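Local coordinates for designed helical repeat protein (Synthetic construct, PDB 5CWD), which serves as a computationally designed alpha-helical repeat protein with no assigned biological activity, built to explore which repeat architectures can be made, at residues Asn64-Leu77 with Lys112-Ala125. Residues are numbered along the deposited sequence; the frame is centred on the assembly and turned at random.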
ATOM      1  N   ASN A  64     -12.066   1.148   2.561  1.00 62.88           N
ATOM      2  CA  ASN A  64     -13.035   0.627   1.606  1.00 65.12           C
ATOM      3  C   ASN A  64     -13.624   1.732   0.727  1.00 66.59           C
ATOM      4  O   ASN A  64     -14.756   1.619   0.253  1.00 70.30           O
ATOM      5  CB  ASN A  64     -14.157  -0.117   2.338  1.00 64.77           C
ATOM      6  CG  ASN A  64     -14.922  -1.058   1.432  1.00 66.21           C
ATOM      7  OD1 ASN A  64     -14.349  -1.685   0.540  1.00 66.51           O
ATOM      8  ND2 ASN A  64     -16.227  -1.155   1.650  1.00 68.81           N
ATOM      9  N   ASP A  65     -12.850   2.794   0.513  1.00 65.60           N
ATOM     10  CA  ASP A  65     -13.255   3.882  -0.375  1.00 65.75           C
ATOM     11  C   ASP A  65     -12.255   4.034  -1.515  1.00 63.82           C
ATOM     12  O   ASP A  65     -11.064   3.776  -1.342  1.00 66.31           O
ATOM     13  CB  ASP A  65     -13.379   5.196   0.396  1.00 68.16           C
ATOM     14  CG  ASP A  65     -13.842   6.347  -0.482  1.00 71.85           C
ATOM     15  OD1 ASP A  65     -12.980   7.018  -1.089  1.00 71.64           O
ATOM     16  OD2 ASP A  65     -15.068   6.576  -0.567  1.00 73.61           O
ATOM     17  N   GLU A  66     -12.741   4.465  -2.674  1.00 64.41           N
ATOM     18  CA  GLU A  66     -11.922   4.508  -3.883  1.00 66.58           C
ATOM     19  C   GLU A  66     -11.022   5.738  -3.965  1.00 65.92           C
ATOM     20  O   GLU A  66     -10.028   5.733  -4.691  1.00 67.33           O
ATOM     21  CB  GLU A  66     -12.816   4.453  -5.124  1.00 70.38           C
ATOM     22  CG  GLU A  66     -13.574   3.143  -5.277  1.00 72.26           C
ATOM     23  CD  GLU A  66     -14.175   2.975  -6.656  1.00 75.27           C
ATOM     24  OE1 GLU A  66     -14.101   3.930  -7.458  1.00 76.51           O
ATOM     25  OE2 GLU A  66     -14.715   1.885  -6.940  1.00 74.90           O
ATOM     26  N   GLU A  67     -11.369   6.790  -3.231  1.00 65.63           N
ATOM     27  CA  GLU A  67     -10.585   8.021  -3.253  1.00 66.62           C
ATOM     28  C   GLU A  67      -9.449   7.943  -2.235  1.00 63.03           C
ATOM     29  O   GLU A  67      -8.330   8.416  -2.484  1.00 62.97           O
ATOM     30  CB  GLU A  67     -11.479   9.230  -2.970  1.00 69.78           C
ATOM     31  CG  GLU A  67     -12.761   9.276  -3.803  1.00 70.55           C
ATOM     32  CD  GLU A  67     -12.502   9.332  -5.300  1.00 74.12           C
ATOM     33  OE1 GLU A  67     -11.358   9.635  -5.704  1.00 70.19           O
ATOM     34  OE2 GLU A  67     -13.448   9.076  -6.077  1.00 78.12           O
ATOM     35  N   VAL A  68      -9.743   7.333  -1.091  1.00 62.08           N
ATOM     36  CA  VAL A  68      -8.741   7.118  -0.056  1.00 62.02           C
ATOM     37  C   VAL A  68      -7.587   6.310  -0.639  1.00 59.26           C
ATOM     38  O   VAL A  68      -6.443   6.442  -0.205  1.00 59.57           O
ATOM     39  CB  VAL A  68      -9.334   6.391   1.167  1.00 59.61           C
ATOM     40  CG1 VAL A  68      -8.282   6.210   2.248  1.00 60.92           C
ATOM     41  CG2 VAL A  68     -10.518   7.165   1.722  1.00 61.17           C
ATOM     42  N   ALA A  69      -7.895   5.485  -1.634  1.00 56.07           N
ATOM     43  CA  ALA A  69      -6.867   4.759  -2.362  1.00 56.52           C
ATOM     44  C   ALA A  69      -5.910   5.735  -3.044  1.00 58.56           C
ATOM     45  O   ALA A  69      -4.695   5.672  -2.842  1.00 61.63           O
ATOM     46  CB  ALA A  69      -7.496   3.834  -3.380  1.00 57.83           C
ATOM     47  N   LYS A  70      -6.464   6.640  -3.845  1.00 55.76           N
ATOM     48  CA  LYS A  70      -5.661   7.647  -4.533  1.00 56.75           C
ATOM     49  C   LYS A  70      -4.854   8.493  -3.552  1.00 57.54           C
ATOM     50  O   LYS A  70      -3.649   8.725  -3.742  1.00 55.41           O
ATOM     51  CB  LYS A  70      -6.553   8.554  -5.379  1.00 60.01           C
ATOM     52  CG  LYS A  70      -6.840   8.029  -6.773  1.00 62.97           C
ATOM     53  CD  LYS A  70      -7.398   9.125  -7.668  1.00 64.00           C
ATOM     54  CE  LYS A  70      -7.343   8.726  -9.129  1.00 66.27           C
ATOM     55  NZ  LYS A  70      -7.588   9.892 -10.017  1.00 68.74           N
ATOM     56  N   ILE A  71      -5.526   8.958  -2.504  1.00 59.38           N
ATOM     57  CA  ILE A  71      -4.869   9.781  -1.496  1.00 59.17           C
ATOM     58  C   ILE A  71      -3.709   9.014  -0.863  1.00 57.48           C
ATOM     59  O   ILE A  71      -2.596   9.534  -0.751  1.00 59.67           O
ATOM     60  CB  ILE A  71      -5.850  10.227  -0.396  1.00 60.31           C
ATOM     61  CG1 ILE A  71      -7.002  11.033  -1.000  1.00 64.03           C
ATOM     62  CG2 ILE A  71      -5.133  11.072   0.647  1.00 63.11           C
ATOM     63  CD1 ILE A  71      -8.212  11.152  -0.091  1.00 68.60           C
ATOM     64  N   ALA A  72      -3.974   7.776  -0.456  1.00 55.30           N
ATOM     65  CA  ALA A  72      -2.949   6.927   0.142  1.00 55.65           C
ATOM     66  C   ALA A  72      -1.789   6.728  -0.823  1.00 54.07           C
ATOM     67  O   ALA A  72      -0.622   6.743  -0.423  1.00 53.53           O
ATOM     68  CB  ALA A  72      -3.538   5.589   0.537  1.00 56.33           C
ATOM     69  N   ALA A  73      -2.126   6.537  -2.094  1.00 55.70           N
ATOM     70  CA  ALA A  73      -1.122   6.393  -3.139  1.00 54.33           C
ATOM     71  C   ALA A  73      -0.208   7.611  -3.181  1.00 55.48           C
ATOM     72  O   ALA A  73       1.010   7.505  -2.949  1.00 55.75           O
ATOM     73  CB  ALA A  73      -1.791   6.187  -4.490  1.00 53.10           C
ATOM     74  N   LYS A  74      -0.798   8.769  -3.465  1.00 57.33           N
ATOM     75  CA  LYS A  74      -0.011   9.991  -3.582  1.00 57.77           C
ATOM     76  C   LYS A  74       0.783  10.248  -2.306  1.00 56.98           C
ATOM     77  O   LYS A  74       1.937  10.664  -2.370  1.00 58.48           O
ATOM     78  CB  LYS A  74      -0.898  11.195  -3.895  1.00 60.80           C
ATOM     79  CG  LYS A  74      -0.136  12.519  -3.857  1.00 66.39           C
ATOM     80  CD  LYS A  74      -0.594  13.493  -4.928  1.00 71.83           C
ATOM     81  CE  LYS A  74       0.325  14.706  -4.986  1.00 75.04           C
ATOM     82  NZ  LYS A  74      -0.005  15.612  -6.118  1.00 82.94           N
ATOM     83  N   ALA A  75       0.168   9.993  -1.154  1.00 56.97           N
ATOM     84  CA  ALA A  75       0.840  10.184   0.131  1.00 56.90           C
ATOM     85  C   ALA A  75       2.072   9.295   0.242  1.00 55.26           C
ATOM     86  O   ALA A  75       3.157   9.758   0.616  1.00 55.86           O
ATOM     87  CB  ALA A  75      -0.116   9.902   1.275  1.00 57.44           C
ATOM     88  N   CYS A  76       1.895   8.015  -0.073  1.00 54.06           N
ATOM     89  CA  CYS A  76       3.007   7.076  -0.094  1.00 53.18           C
ATOM     90  C   CYS A  76       4.115   7.595  -0.994  1.00 55.38           C
ATOM     91  O   CYS A  76       5.284   7.668  -0.593  1.00 56.86           O
ATOM     92  CB  CYS A  76       2.545   5.703  -0.574  1.00 53.30           C
ATOM     93  SG  CYS A  76       3.900   4.575  -0.964  1.00 51.79           S
ATOM     94  N   LEU A  77       3.744   7.969  -2.213  1.00 54.20           N
ATOM     95  CA  LEU A  77       4.725   8.500  -3.149  1.00 53.61           C
ATOM     96  C   LEU A  77       5.297   9.825  -2.647  1.00 54.34           C
ATOM     97  O   LEU A  77       6.436  10.175  -2.960  1.00 54.97           O
ATOM     98  CB  LEU A  77       4.102   8.679  -4.531  1.00 51.13           C
ATOM     99  CG  LEU A  77       3.568   7.389  -5.155  1.00 52.59           C
ATOM    100  CD1 LEU A  77       2.878   7.681  -6.479  1.00 57.47           C
ATOM    101  CD2 LEU A  77       4.682   6.366  -5.343  1.00 52.07           C
ATOM    102  N   LYS A 112     -11.022  -5.334  -4.618  1.00 56.75           N
ATOM    103  CA  LYS A 112     -11.096  -4.425  -5.755  1.00 56.17           C
ATOM    104  C   LYS A 112     -10.452  -3.089  -5.400  1.00 54.89           C
ATOM    105  O   LYS A 112      -9.661  -2.543  -6.177  1.00 56.66           O
ATOM    106  CB  LYS A 112     -12.548  -4.221  -6.188  1.00 61.32           C
ATOM    107  CG  LYS A 112     -12.723  -3.253  -7.347  1.00 62.22           C
ATOM    108  CD  LYS A 112     -14.171  -3.180  -7.787  1.00 62.74           C
ATOM    109  CE  LYS A 112     -14.363  -2.152  -8.887  1.00 68.84           C
ATOM    110  NZ  LYS A 112     -15.783  -2.073  -9.325  1.00 71.53           N
ATOM    111  N   ILE A 113     -10.797  -2.574  -4.222  1.00 55.19           N
ATOM    112  CA  ILE A 113     -10.197  -1.342  -3.715  1.00 56.82           C
ATOM    113  C   ILE A 113      -8.675  -1.465  -3.696  1.00 57.00           C
ATOM    114  O   ILE A 113      -7.965  -0.572  -4.160  1.00 56.80           O
ATOM    115  CB  ILE A 113     -10.703  -1.003  -2.285  1.00 59.12           C
ATOM    116  CG1 ILE A 113     -12.221  -0.781  -2.277  1.00 62.47           C
ATOM    117  CG2 ILE A 113      -9.986   0.226  -1.719  1.00 58.69           C
ATOM    118  CD1 ILE A 113     -12.703   0.398  -3.106  1.00 65.25           C
ATOM    119  N   ALA A 114      -8.186  -2.581  -3.162  1.00 57.32           N
ATOM    120  CA  ALA A 114      -6.751  -2.813  -3.034  1.00 53.43           C
ATOM    121  C   ALA A 114      -6.087  -2.857  -4.402  1.00 52.74           C
ATOM    122  O   ALA A 114      -5.061  -2.219  -4.621  1.00 52.78           O
ATOM    123  CB  ALA A 114      -6.488  -4.107  -2.276  1.00 52.42           C
ATOM    124  N   ALA A 115      -6.679  -3.616  -5.317  1.00 52.76           N
ATOM    125  CA  ALA A 115      -6.160  -3.722  -6.672  1.00 50.48           C
ATOM    126  C   ALA A 115      -6.074  -2.345  -7.324  1.00 51.69           C
ATOM    127  O   ALA A 115      -5.011  -1.931  -7.811  1.00 52.96           O
ATOM    128  CB  ALA A 115      -7.033  -4.644  -7.497  1.00 51.45           C
ATOM    129  N   LYS A 116      -7.201  -1.639  -7.320  1.00 55.86           N
ATOM    130  CA  LYS A 116      -7.271  -0.311  -7.914  1.00 55.04           C
ATOM    131  C   LYS A 116      -6.201   0.581  -7.296  1.00 52.37           C
ATOM    132  O   LYS A 116      -5.450   1.257  -8.003  1.00 54.26           O
ATOM    133  CB  LYS A 116      -8.663   0.295  -7.714  1.00 57.89           C
ATOM    134  CG  LYS A 116      -9.201   1.048  -8.927  1.00 64.63           C
ATOM    135  CD  LYS A 116     -10.584   1.643  -8.658  1.00 69.62           C
ATOM    136  CE  LYS A 116     -11.689   0.584  -8.665  1.00 70.89           C
ATOM    137  NZ  LYS A 116     -12.080   0.168 -10.045  1.00 67.05           N
ATOM    138  N   ALA A 117      -6.124   0.555  -5.969  1.00 51.55           N
ATOM    139  CA  ALA A 117      -5.148   1.344  -5.233  1.00 52.09           C
ATOM    140  C   ALA A 117      -3.732   1.048  -5.710  1.00 51.62           C
ATOM    141  O   ALA A 117      -3.032   1.939  -6.195  1.00 54.23           O
ATOM    142  CB  ALA A 117      -5.270   1.072  -3.747  1.00 55.12           C
ATOM    143  N   CYS A 118      -3.325  -0.209  -5.571  1.00 50.11           N
ATOM    144  CA  CYS A 118      -2.012  -0.657  -6.016  1.00 51.38           C
ATOM    145  C   CYS A 118      -1.698  -0.168  -7.423  1.00 50.95           C
ATOM    146  O   CYS A 118      -0.688   0.505  -7.647  1.00 51.33           O
ATOM    147  CB  CYS A 118      -1.935  -2.182  -5.971  1.00 50.93           C
ATOM    148  SG  CYS A 118      -0.542  -2.864  -6.885  1.00 52.74           S
ATOM    149  N   LEU A 119      -2.579  -0.493  -8.364  1.00 52.08           N
ATOM    150  CA  LEU A 119      -2.354  -0.121  -9.755  1.00 51.54           C
ATOM    151  C   LEU A 119      -2.285   1.394  -9.928  1.00 52.41           C
ATOM    152  O   LEU A 119      -1.553   1.891 -10.785  1.00 55.01           O
ATOM    153  CB  LEU A 119      -3.447  -0.708 -10.645  1.00 51.23           C
ATOM    154  CG  LEU A 119      -3.334  -2.215 -10.883  1.00 53.72           C
ATOM    155  CD1 LEU A 119      -4.623  -2.767 -11.470  1.00 57.42           C
ATOM    156  CD2 LEU A 119      -2.156  -2.533 -11.796  1.00 54.22           C
ATOM    157  N   GLU A 120      -3.042   2.130  -9.120  1.00 51.77           N
ATOM    158  CA  GLU A 120      -2.964   3.587  -9.147  1.00 51.22           C
ATOM    159  C   GLU A 120      -1.598   4.070  -8.659  1.00 52.96           C
ATOM    160  O   GLU A 120      -1.001   4.969  -9.261  1.00 55.38           O
ATOM    161  CB  GLU A 120      -4.071   4.204  -8.297  1.00 54.11           C
ATOM    162  CG  GLU A 120      -4.213   5.708  -8.473  1.00 58.23           C
ATOM    163  CD  GLU A 120      -4.866   6.089  -9.792  1.00 62.30           C
ATOM    164  OE1 GLU A 120      -6.009   5.649 -10.047  1.00 62.16           O
ATOM    165  OE2 GLU A 120      -4.236   6.829 -10.576  1.00 63.26           O
ATOM    166  N   VAL A 121      -1.108   3.482  -7.568  1.00 52.74           N
ATOM    167  CA  VAL A 121       0.232   3.806  -7.078  1.00 50.91           C
ATOM    168  C   VAL A 121       1.248   3.550  -8.178  1.00 53.19           C
ATOM    169  O   VAL A 121       2.064   4.415  -8.505  1.00 53.72           O
ATOM    170  CB  VAL A 121       0.635   2.977  -5.843  1.00 49.59           C
ATOM    171  CG1 VAL A 121       2.012   3.385  -5.351  1.00 50.61           C
ATOM    172  CG2 VAL A 121      -0.345   3.163  -4.729  1.00 55.74           C
ATOM    173  N   ALA A 122       1.188   2.346  -8.739  1.00 53.13           N
ATOM    174  CA  ALA A 122       2.057   1.964  -9.844  1.00 51.57           C
ATOM    175  C   ALA A 122       1.990   3.004 -10.953  1.00 51.40           C
ATOM    176  O   ALA A 122       3.018   3.469 -11.445  1.00 52.97           O
ATOM    177  CB  ALA A 122       1.663   0.600 -10.372  1.00 52.86           C
ATOM    178  N   LYS A 123       0.769   3.366 -11.331  1.00 53.81           N
ATOM    179  CA  LYS A 123       0.540   4.370 -12.360  1.00 53.39           C
ATOM    180  C   LYS A 123       1.279   5.660 -12.024  1.00 52.96           C
ATOM    181  O   LYS A 123       2.069   6.158 -12.825  1.00 54.71           O
ATOM    182  CB  LYS A 123      -0.961   4.636 -12.514  1.00 55.11           C
ATOM    183  CG  LYS A 123      -1.347   5.445 -13.746  1.00 59.14           C
ATOM    184  CD  LYS A 123      -2.867   5.536 -13.894  1.00 65.51           C
ATOM    185  CE  LYS A 123      -3.278   6.322 -15.136  1.00 72.63           C
ATOM    186  NZ  LYS A 123      -4.763   6.364 -15.316  1.00 69.95           N
ATOM    187  N   GLN A 124       1.035   6.189 -10.830  1.00 52.01           N
ATOM    188  CA  GLN A 124       1.665   7.440 -10.422  1.00 53.03           C
ATOM    189  C   GLN A 124       3.162   7.289 -10.178  1.00 53.02           C
ATOM    190  O   GLN A 124       3.909   8.265 -10.252  1.00 52.77           O
ATOM    191  CB  GLN A 124       0.996   7.982  -9.158  1.00 55.72           C
ATOM    192  CG  GLN A 124      -0.443   8.422  -9.360  1.00 58.87           C
ATOM    193  CD  GLN A 124      -1.068   8.959  -8.088  1.00 60.88           C
ATOM    194  OE1 GLN A 124      -0.366   9.326  -7.146  1.00 60.43           O
ATOM    195  NE2 GLN A 124      -2.395   8.999  -8.051  1.00 62.75           N
ATOM    196  N   ALA A 125       3.600   6.068  -9.888  1.00 53.68           N
ATOM    197  CA  ALA A 125       4.991   5.824  -9.511  1.00 53.96           C
ATOM    198  C   ALA A 125       5.907   5.649 -10.718  1.00 53.07           C
ATOM    199  O   ALA A 125       7.070   6.048 -10.683  1.00 53.42           O
ATOM    200  CB  ALA A 125       5.079   4.600  -8.615  1.00 54.53           C
TER
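Asp65 OD1 accepts two backbone N-H groups, while the carbonyl of the same residue packs on Ile113. Glu67 N, at 2.7 Å from Asp65 OD1, comes from above the carboxylate plane, 39° out of it; Val68 N, at 3.3 Å from that oxygen, meets its anti lone pair. These bonds identify Asp65 as the N-cap of helix 66-83. Across the interface Ile113 CG2 lies 3.7 Å from Asp65 O, CG1 reaches Asn64 OD1, and CD1 meets Glu66 CG, the Glu66 and Ile113 side chains crossing at about a right angle. Both branches of the isoleucine, CG1 with its CD1 and CG2, thus pack against the turn and N-cap at the start of helix 66-83.

The axes of segments 66-77 and 112-125 approach to 8.8 Å and run in the same general direction, crossing at -35°. Such close packing of same-direction helices, with helix 87-105 intervening in sequence, is characteristic of an alpha-helical repeat array. The alanines are consistent with this closeness: Ala69 CB sits 3.6 Å from Ala117 CB, and Ala73 CB contacts Val121 CG2. Val121 also touches Phe94 and Ala91 of helix 87-105, extending this apolar seam into the second layer. Leu77 closes the seam by dividing its tip, CD1 against Gln124 CB and CD2 against Ala125 CB.

Charged chains line one edge of the seam. Glu120 bends at chi2 (74°), which brings its carboxylate across the extended Lys70 chain at a slant; Glu120 OE1 is 3.5 Å from Lys70 CE but 4.5 Å from Lys70 NZ, too far for a salt bridge. Replacing Glu120 with an alanine is likely to take from Lys70 the packing on its CG and CE and leave its ammonium without this nearby opposite charge. Glu66 OE2 likewise faces Lys116 CE, while Lys116 NZ hydrogen-bonds Gln166 OE1 on helix 150-167.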